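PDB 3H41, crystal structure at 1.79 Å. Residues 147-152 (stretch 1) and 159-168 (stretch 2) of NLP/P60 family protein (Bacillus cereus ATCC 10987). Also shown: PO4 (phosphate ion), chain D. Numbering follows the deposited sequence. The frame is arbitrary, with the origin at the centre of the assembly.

Stretch 1 147-152: RLPLLS
Stretch 2 (159-168) RVLLPNGQKA

How do the two backbones pair? Residues 147-152 form one extended strand and 159-161 another, running antiparallel with 133° between their N-to-C directions and an axial approach of 4.5 Å. Leu-150 faces Val-160 as a non-hydrogen-bonded pair, CA to CA 4.6 Å, and Ser-152 faces Arg-159 as a hydrogen-bonded pair, CA to CA 5.1 Å. Two residues advance on one strand against one on the other, so a beta bulge lies between, where Leu-151 takes phi/psi of -100/-40 while its neighbours stay extended.

Which hydrogen bonds hold this register? Leu-161 N donates to Pro-149 O at 3.1 Å, and Arg-159 N donates to Ser-152 O at 2.8 Å. At the bulge, Arg-159 O receives two amides: Leu-151 N at 2.7 Å, nearly straight at 167°, and Ser-152 N in a weak bond of 3.4 Å. The turned psi of Leu-151 lets both successive amides address one carbonyl. Pro-149 O also meets Val-160 CA at 3.1 Å in a CA-H...O contact.

What do the apolar side chains contribute? Leu-148 (m, t) points toward the second stretch, with its CB 3.9 Å from Val-160 CB, its CD1 3.8 Å from Leu-162 CD2 and its CD2 3.8 Å from Pro-163 CD. That same CD2 lies 3.6 Å from Leu-161 O, a buried carbonyl without a polar partner in the model. Leu-151 (m, t) also points toward the other stretch; its CD1 rests 4.1 Å from Leu-161 CB and 3.8 Å from Lys-167 CG. Val-160 is m, Leu-161 is t, p and Leu-162 is m, t. Together the stretches bury 506 Å².

Where do polar side chains and water enter? Ser-152 (p) and Arg-159 (t, t, t; chi4 -133°) share a sheet face, with Ser-152 OG 3.4 Å from Arg-159 CB. A water joins them, 2.8 Å from Ser-152 OG and accepting from Arg-159 NH1 at 3.1 Å.

How does the second stretch fold back? A type I turn runs from Leu-162 to Gly-165, closed by Gly-165 N to Leu-162 O at 2.8 Å; the phi/psi of Gly-165, 87/-5, would jam a CB against the preceding carbonyl. Asn-164 OD1 accepts from Gln-166 N and Asn-164 ND2 donates to Gln-166 OE1, both at 2.9 Å. Val-160 N to Ala-168 O (2.8 Å) and Ala-168 N to Val-160 O (3.0 Å) complete the return, while Gln-166 NE2 reaches phosphate O4 at 2.8 Å.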

ATOM      1  N   ARG A 147       6.355   0.778  -8.592  1.00 12.27           N
ATOM      2  CA  ARG A 147       7.291   1.576  -9.359  1.00 11.28           C
ATOM      3  C   ARG A 147       8.392   0.680  -9.885  1.00 12.11           C
ATOM      4  O   ARG A 147       9.028  -0.013  -9.115  1.00 11.71           O
ATOM      5  CB  ARG A 147       7.928   2.684  -8.531  1.00 14.33           C
ATOM      6  CG  ARG A 147       6.957   3.659  -7.902  1.00 15.76           C
ATOM      7  CD  ARG A 147       6.749   3.349  -6.400  1.00 17.58           C
ATOM      8  NE  ARG A 147       5.782   4.282  -5.822  1.00 16.16           N
ATOM      9  CZ  ARG A 147       6.043   5.561  -5.533  1.00 17.97           C
ATOM     10  NH1 ARG A 147       7.254   6.074  -5.697  1.00 20.73           N
ATOM     11  NH2 ARG A 147       5.089   6.329  -5.057  1.00 17.63           N
ATOM     12  N   LEU A 148       8.607   0.700 -11.200  1.00 13.08           N
ATOM     13  CA  LEU A 148       9.694  -0.045 -11.810  1.00 14.19           C
ATOM     14  C   LEU A 148      10.481   0.845 -12.775  1.00 11.54           C
ATOM     15  O   LEU A 148       9.895   1.681 -13.484  1.00 14.68           O
ATOM     16  CB  LEU A 148       9.162  -1.280 -12.525  1.00 13.93           C
ATOM     17  CG  LEU A 148       8.442  -2.307 -11.641  1.00 15.41           C
ATOM     18  CD1 LEU A 148       7.594  -3.230 -12.509  1.00 13.70           C
ATOM     19  CD2 LEU A 148       9.394  -3.122 -10.766  1.00 13.12           C
ATOM     20  N   PRO A 149      11.801   0.659 -12.824  1.00 12.43           N
ATOM     21  CA  PRO A 149      12.591   1.526 -13.718  1.00 13.78           C
ATOM     22  C   PRO A 149      12.153   1.441 -15.191  1.00 13.37           C
ATOM     23  O   PRO A 149      11.919   0.346 -15.711  1.00 15.80           O
ATOM     24  CB  PRO A 149      14.011   0.978 -13.570  1.00 15.18           C
ATOM     25  CG  PRO A 149      14.038   0.255 -12.276  1.00 18.46           C
ATOM     26  CD  PRO A 149      12.650  -0.270 -12.070  1.00 12.83           C
ATOM     27  N   LEU A 150      12.061   2.589 -15.842  1.00 15.70           N
ATOM     28  CA  LEU A 150      11.652   2.677 -17.221  1.00 15.90           C
ATOM     29  C   LEU A 150      12.866   2.337 -18.072  1.00 16.70           C
ATOM     30  O   LEU A 150      13.928   2.932 -17.879  1.00 14.04           O
ATOM     31  CB  LEU A 150      11.195   4.082 -17.561  1.00 17.11           C
ATOM     32  CG  LEU A 150      10.811   4.425 -19.009  1.00 21.65           C
ATOM     33  CD1 LEU A 150       9.562   3.663 -19.450  1.00 20.13           C
ATOM     34  CD2 LEU A 150      10.611   5.953 -19.104  1.00 27.62           C
ATOM     35  N   LEU A 151      12.692   1.398 -19.006  1.00 12.63           N
ATOM     36  CA  LEU A 151      13.739   1.108 -19.976  1.00 13.99           C
ATOM     37  C   LEU A 151      13.519   1.764 -21.340  1.00 14.42           C
ATOM     38  O   LEU A 151      14.474   2.218 -21.963  1.00 16.98           O
ATOM     39  CB  LEU A 151      13.909  -0.382 -20.131  1.00 13.38           C
ATOM     40  CG  LEU A 151      14.237  -1.173 -18.862  1.00 15.78           C
ATOM     41  CD1 LEU A 151      14.109  -2.661 -19.146  1.00 17.49           C
ATOM     42  CD2 LEU A 151      15.613  -0.827 -18.326  1.00 15.83           C
ATOM     43  N   SER A 152      12.278   1.788 -21.807  1.00 17.81           N
ATOM     44  CA  SER A 152      11.931   2.317 -23.133  1.00 15.47           C
ATOM     45  C   SER A 152      10.418   2.447 -23.234  1.00 14.37           C
ATOM     46  O   SER A 152       9.689   1.940 -22.405  1.00 13.38           O
ATOM     47  CB  SER A 152      12.519   1.464 -24.286  1.00 20.43           C
ATOM     48  OG  SER A 152      11.980   0.157 -24.342  1.00 15.39           O
ATOM     49  N   ARG A 159       8.338  -0.247 -21.422  1.00 11.96           N
ATOM     50  CA  ARG A 159       9.151  -1.361 -20.979  1.00 11.06           C
ATOM     51  C   ARG A 159       9.840  -1.020 -19.671  1.00 12.25           C
ATOM     52  O   ARG A 159      10.369   0.104 -19.482  1.00 14.19           O
ATOM     53  CB  ARG A 159      10.160  -1.699 -22.087  1.00 12.08           C
ATOM     54  CG  ARG A 159      10.914  -2.983 -21.878  1.00 19.53           C
ATOM     55  CD  ARG A 159      11.560  -3.409 -23.222  1.00 21.89           C
ATOM     56  NE  ARG A 159      11.770  -4.838 -23.277  1.00 29.55           N
ATOM     57  CZ  ARG A 159      12.901  -5.426 -23.661  1.00 38.01           C
ATOM     58  NH1 ARG A 159      13.948  -4.697 -24.039  1.00 39.37           N
ATOM     59  NH2 ARG A 159      12.977  -6.758 -23.680  1.00 23.59           N
ATOM     60  N   VAL A 160       9.830  -1.977 -18.738  1.00  9.67           N
ATOM     61  CA  VAL A 160      10.411  -1.759 -17.441  1.00  9.99           C
ATOM     62  C   VAL A 160      11.289  -2.929 -17.003  1.00 12.13           C
ATOM     63  O   VAL A 160      11.187  -4.044 -17.526  1.00 11.15           O
ATOM     64  CB  VAL A 160       9.278  -1.556 -16.367  1.00  9.64           C
ATOM     65  CG1 VAL A 160       8.440  -0.339 -16.711  1.00 12.68           C
ATOM     66  CG2 VAL A 160       8.410  -2.843 -16.284  1.00 15.48           C
ATOM     67  N   LEU A 161      12.105  -2.691 -15.999  1.00 10.92           N
ATOM     68  CA  LEU A 161      12.957  -3.712 -15.403  1.00 11.63           C
ATOM     69  C   LEU A 161      12.347  -4.239 -14.079  1.00 11.72           C
ATOM     70  O   LEU A 161      11.972  -3.456 -13.218  1.00 14.72           O
ATOM     71  CB  LEU A 161      14.340  -3.116 -15.101  1.00 13.85           C
ATOM     72  CG  LEU A 161      15.401  -4.123 -14.641  1.00 16.45           C
ATOM     73  CD1 LEU A 161      15.787  -5.098 -15.764  1.00 18.56           C
ATOM     74  CD2 LEU A 161      16.626  -3.406 -14.087  1.00 16.72           C
ATOM     75  N   LEU A 162      12.213  -5.545 -13.979  1.00 12.97           N
ATOM     76  CA  LEU A 162      11.735  -6.234 -12.771  1.00 13.60           C
ATOM     77  C   LEU A 162      12.869  -6.426 -11.736  1.00 13.88           C
ATOM     78  O   LEU A 162      14.047  -6.461 -12.084  1.00 12.75           O
ATOM     79  CB  LEU A 162      11.160  -7.602 -13.130  1.00 13.35           C
ATOM     80  CG  LEU A 162       9.995  -7.511 -14.095  1.00 15.89           C
ATOM     81  CD1 LEU A 162       9.489  -8.906 -14.393  1.00 11.04           C
ATOM     82  CD2 LEU A 162       8.910  -6.603 -13.517  1.00 19.56           C
ATOM     83  N   PRO A 163      12.511  -6.565 -10.455  1.00 13.70           N
ATOM     84  CA  PRO A 163      13.545  -6.687  -9.415  1.00 15.21           C
ATOM     85  C   PRO A 163      14.447  -7.922  -9.577  1.00 17.03           C
ATOM     86  O   PRO A 163      15.553  -7.949  -9.041  1.00 17.89           O
ATOM     87  CB  PRO A 163      12.738  -6.760  -8.098  1.00 14.70           C
ATOM     88  CG  PRO A 163      11.342  -6.626  -8.426  1.00 15.81           C
ATOM     89  CD  PRO A 163      11.167  -6.353  -9.891  1.00 12.31           C
ATOM     90  N   ASN A 164      13.974  -8.940 -10.285  1.00 16.93           N
ATOM     91  CA  ASN A 164      14.805 -10.092 -10.546  1.00 14.62           C
ATOM     92  C   ASN A 164      15.722  -9.919 -11.765  1.00 13.83           C
ATOM     93  O   ASN A 164      16.433 -10.857 -12.129  1.00 15.31           O
ATOM     94  CB  ASN A 164      13.973 -11.357 -10.668  1.00 15.47           C
ATOM     95  CG  ASN A 164      13.140 -11.403 -11.933  1.00 14.66           C
ATOM     96  OD1 ASN A 164      13.065 -10.428 -12.681  1.00 17.64           O
ATOM     97  ND2 ASN A 164      12.525 -12.547 -12.183  1.00 21.54           N
ATOM     98  N   GLY A 165      15.720  -8.738 -12.369  1.00 14.85           N
ATOM     99  CA  GLY A 165      16.520  -8.488 -13.596  1.00 17.13           C
ATOM    100  C   GLY A 165      15.864  -8.832 -14.923  1.00 16.76           C
ATOM    101  O   GLY A 165      16.445  -8.547 -15.983  1.00 15.81           O
ATOM    102  N   GLN A 166      14.663  -9.433 -14.915  1.00 15.63           N
ATOM    103  CA  GLN A 166      13.924  -9.638 -16.166  1.00 16.09           C
ATOM    104  C   GLN A 166      13.321  -8.327 -16.646  1.00 15.33           C
ATOM    105  O   GLN A 166      13.204  -7.344 -15.899  1.00 17.44           O
ATOM    106  CB  GLN A 166      12.822 -10.698 -16.001  1.00 16.64           C
ATOM    107  CG  GLN A 166      13.341 -12.103 -15.772  1.00 17.78           C
ATOM    108  CD  GLN A 166      12.222 -13.119 -15.687  1.00 16.15           C
ATOM    109  OE1 GLN A 166      11.374 -13.054 -14.762  1.00 16.31           O
ATOM    110  NE2 GLN A 166      12.192 -14.062 -16.652  1.00 16.07           N
ATOM    111  N   LYS A 167      12.971  -8.312 -17.922  1.00 13.46           N
ATOM    112  CA  LYS A 167      12.329  -7.181 -18.573  1.00 13.85           C
ATOM    113  C   LYS A 167      10.870  -7.542 -18.872  1.00 13.41           C
ATOM    114  O   LYS A 167      10.546  -8.726 -19.115  1.00 14.23           O
ATOM    115  CB  LYS A 167      13.074  -6.845 -19.859  1.00 16.39           C
ATOM    116  CG  LYS A 167      14.549  -6.452 -19.632  1.00 17.38           C
ATOM    117  CD  LYS A 167      15.201  -6.015 -20.941  1.00 28.55           C
ATOM    118  CE  LYS A 167      16.643  -5.502 -20.749  1.00 39.64           C
ATOM    119  NZ  LYS A 167      17.487  -6.477 -20.033  1.00 34.65           N
ATOM    120  N   ALA A 168      10.026  -6.520 -18.816  1.00 12.07           N
ATOM    121  CA  ALA A 168       8.585  -6.649 -18.923  1.00 11.25           C
ATOM    122  C   ALA A 168       8.008  -5.412 -19.539  1.00 11.91           C
ATOM    123  O   ALA A 168       8.641  -4.338 -19.591  1.00 12.35           O
ATOM    124  CB  ALA A 168       7.965  -6.846 -17.523  1.00 13.32           C
TER
HETATM  125  P   PO4 D   1      10.947 -17.252 -17.059  1.00 28.72           P
HETATM  126  O1  PO4 D   1      12.382 -17.169 -17.518  1.00 36.80           O
HETATM  127  O2  PO4 D   1      10.263 -18.411 -17.808  1.00 20.58           O
HETATM  128  O3  PO4 D   1      10.975 -17.558 -15.576  1.00 30.17           O
HETATM  129  O4  PO4 D   1      10.230 -15.967 -17.328  1.00 18.42           O
HETATM  130  O   HOH W   1      14.086  -1.657 -24.331  1.00 38.76           O